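Local coordinates for GCN5-related N-acetyltransferase:Aminotransferase, class-II (Rhodopseudomonas palustris, PDB 2FIW), which probably transfers the acetyl group of acetyl coenzyme A, which it binds, to an amine of a so far unidentified acceptor, as a GNAT-family acetyltransferase, at residues Ser6-Arg11 with Leu65-Gln70. Residues are numbered along the deposited sequence; the frame is centred on the assembly and turned at random.
Sequences STPALR and LIATLQ. With SO4 (sulfate ion), chain B.
The R11 guanidinium lies beside I66, whose CG2 rests over one of its faces, 4.2 Å above the plane and offset toward the rim; CD1 of the same isoleucine touches NH2, and T68 CG2 approaches NE obliquely. R11 CG stands between the backbone N and the carbonyl carbon (chi1 55°), and the chain then runs extended to NE; the R11 and I66 side chains lie side by side and point the same way. NH1 makes a salt bridge to D17 OD2.

Beneath these side chains the two strands run antiparallel. R11 and I66 form a hydrogen-bonded pair, with I66 N to R11 O at 2.7 Å and R11 N to I66 O at 3.0 Å. A9 and T68 form the next such pair: T68 N to A9 O is nearly straight (2.8 Å, 170°), whereas A9 N to T68 O is weak at 3.4 Å. A sulfate ion, probably from the crystallisation liquor, sits near T68, but its placement is doubtful.

On the other face, L10 CD2 packs on A67 CB at 3.7 Å. Just before the strand, P8 CB meets L69 CD2 at 3.8 Å. P8 and L10 also touch helix 99-112, through T102 and A106. Strand 9-12 is one of the two outermost strands of the GNAT sheet within this chain; strand 63-69 borders it and pairs in turn with strand 72-80.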
loop_
_atom_site.group_PDB
_atom_site.type_symbol
_atom_site.label_atom_id
_atom_site.label_comp_id
_atom_site.label_asym_id
_atom_site.label_seq_id
_atom_site.Cartn_x
_atom_site.Cartn_y
_atom_site.Cartn_z
ATOM N N SER A 6 -6.977 -18.565 -1.339
ATOM C CA SER A 6 -8.069 -17.909 -2.013
ATOM C C SER A 6 -7.672 -16.463 -2.376
ATOM O O SER A 6 -6.808 -15.847 -1.734
ATOM C CB SER A 6 -9.293 -17.899 -1.102
ATOM O OG SER A 6 -9.687 -19.222 -0.773
ATOM N N THR A 7 -8.292 -15.931 -3.417
ATOM C CA THR A 7 -8.096 -14.546 -3.804
ATOM C C THR A 7 -9.151 -13.715 -3.092
ATOM O O THR A 7 -10.321 -14.080 -3.081
ATOM C CB THR A 7 -8.258 -14.397 -5.323
ATOM O OG1 THR A 7 -7.519 -15.436 -5.983
ATOM C CG2 THR A 7 -7.718 -13.083 -5.795
ATOM N N PRO A 8 -8.755 -12.603 -2.469
ATOM C CA PRO A 8 -9.829 -11.778 -1.935
ATOM C C PRO A 8 -10.617 -11.049 -3.038
ATOM O O PRO A 8 -10.122 -10.878 -4.157
ATOM C CB PRO A 8 -9.090 -10.773 -1.038
ATOM C CG PRO A 8 -7.724 -10.711 -1.577
ATOM C CD PRO A 8 -7.423 -12.047 -2.185
ATOM N N ALA A 9 -11.847 -10.664 -2.708
ATOM C CA ALA A 9 -12.634 -9.764 -3.527
ATOM C C ALA A 9 -12.049 -8.366 -3.416
ATOM O O ALA A 9 -11.547 -7.970 -2.359
ATOM C CB ALA A 9 -14.060 -9.766 -3.067
ATOM N N LEU A 10 -12.100 -7.627 -4.516
ATOM C CA LEU A 10 -11.619 -6.254 -4.571
ATOM C C LEU A 10 -12.755 -5.368 -5.066
ATOM O O LEU A 10 -13.499 -5.746 -5.972
ATOM C CB LEU A 10 -10.420 -6.133 -5.517
ATOM C CG LEU A 10 -9.198 -7.047 -5.364
ATOM C CD1 LEU A 10 -8.118 -6.663 -6.379
ATOM C CD2 LEU A 10 -8.617 -6.998 -3.967
ATOM N N ARG A 11 -12.907 -4.204 -4.449
ATOM C CA ARG A 11 -13.891 -3.230 -4.892
ATOM C C ARG A 11 -13.331 -1.826 -4.730
ATOM O O ARG A 11 -12.503 -1.595 -3.845
ATOM C CB ARG A 11 -15.186 -3.379 -4.091
ATOM C CG ARG A 11 -14.988 -3.297 -2.585
ATOM C CD ARG A 11 -16.298 -3.291 -1.871
ATOM N NE ARG A 11 -16.126 -2.983 -0.454
ATOM C CZ ARG A 11 -16.014 -1.760 0.061
ATOM N NH1 ARG A 11 -16.023 -0.676 -0.718
ATOM N NH2 ARG A 11 -15.862 -1.634 1.373
ATOM N N LEU A 65 -8.445 0.649 -4.339
ATOM C CA LEU A 65 -9.177 -0.601 -4.245
ATOM C C LEU A 65 -9.107 -1.118 -2.823
ATOM O O LEU A 65 -8.083 -0.969 -2.161
ATOM C CB LEU A 65 -8.580 -1.641 -5.211
ATOM C CG LEU A 65 -8.793 -1.467 -6.731
ATOM C CD1 LEU A 65 -7.808 -2.323 -7.545
ATOM C CD2 LEU A 65 -10.251 -1.794 -7.089
ATOM N N ILE A 66 -10.196 -1.735 -2.372
ATOM C CA ILE A 66 -10.276 -2.336 -1.058
ATOM C C ILE A 66 -10.411 -3.850 -1.176
ATOM O O ILE A 66 -11.293 -4.341 -1.876
ATOM C CB ILE A 66 -11.458 -1.765 -0.268
ATOM C CG1 ILE A 66 -11.184 -0.301 0.077
ATOM C CG2 ILE A 66 -11.713 -2.586 1.004
ATOM C CD1 ILE A 66 -12.212 0.311 0.958
ATOM N N ALA A 67 -9.525 -4.584 -0.499
ATOM C CA ALA A 67 -9.607 -6.042 -0.447
ATOM C C ALA A 67 -10.513 -6.460 0.702
ATOM O O ALA A 67 -10.379 -5.965 1.831
ATOM C CB ALA A 67 -8.242 -6.661 -0.307
ATOM N N THR A 68 -11.449 -7.361 0.401
ATOM C CA THR A 68 -12.366 -7.898 1.407
ATOM C C THR A 68 -12.199 -9.417 1.599
ATOM O O THR A 68 -11.778 -10.133 0.689
ATOM C CB THR A 68 -13.866 -7.491 1.144
ATOM O OG1 THR A 68 -14.154 -7.533 -0.256
ATOM C CG2 THR A 68 -14.134 -6.093 1.596
ATOM N N LEU A 69 -12.467 -9.881 2.819
ATOM C CA LEU A 69 -12.644 -11.306 3.109
ATOM C C LEU A 69 -13.916 -11.391 3.937
ATOM O O LEU A 69 -14.087 -10.607 4.875
ATOM C CB LEU A 69 -11.462 -11.889 3.875
ATOM C CG LEU A 69 -10.097 -11.904 3.180
ATOM C CD1 LEU A 69 -9.024 -12.273 4.188
ATOM C CD2 LEU A 69 -10.063 -12.845 1.973
ATOM N N GLN A 70 -14.816 -12.315 3.568
ATOM C CA GLN A 70 -16.217 -12.363 4.062
ATOM C C GLN A 70 -16.865 -10.988 4.133
ATOM O O GLN A 70 -17.614 -10.691 5.062
ATOM C CB GLN A 70 -16.382 -13.101 5.414
ATOM C CG GLN A 70 -15.231 -14.021 5.865
ATOM C CD GLN A 70 -14.637 -14.863 4.744
ATOM O OE1 GLN A 70 -13.418 -15.038 4.670
ATOM N NE2 GLN A 70 -15.491 -15.379 3.862
HETATM S S SO4 B . -15.509 -10.993 0.265
HETATM O O1 SO4 B . -14.782 -9.817 -0.180
HETATM O O2 SO4 B . -14.774 -12.189 -0.190
HETATM O O3 SO4 B . -15.515 -11.013 1.708
HETATM O O4 SO4 B . -16.904 -10.884 -0.176
#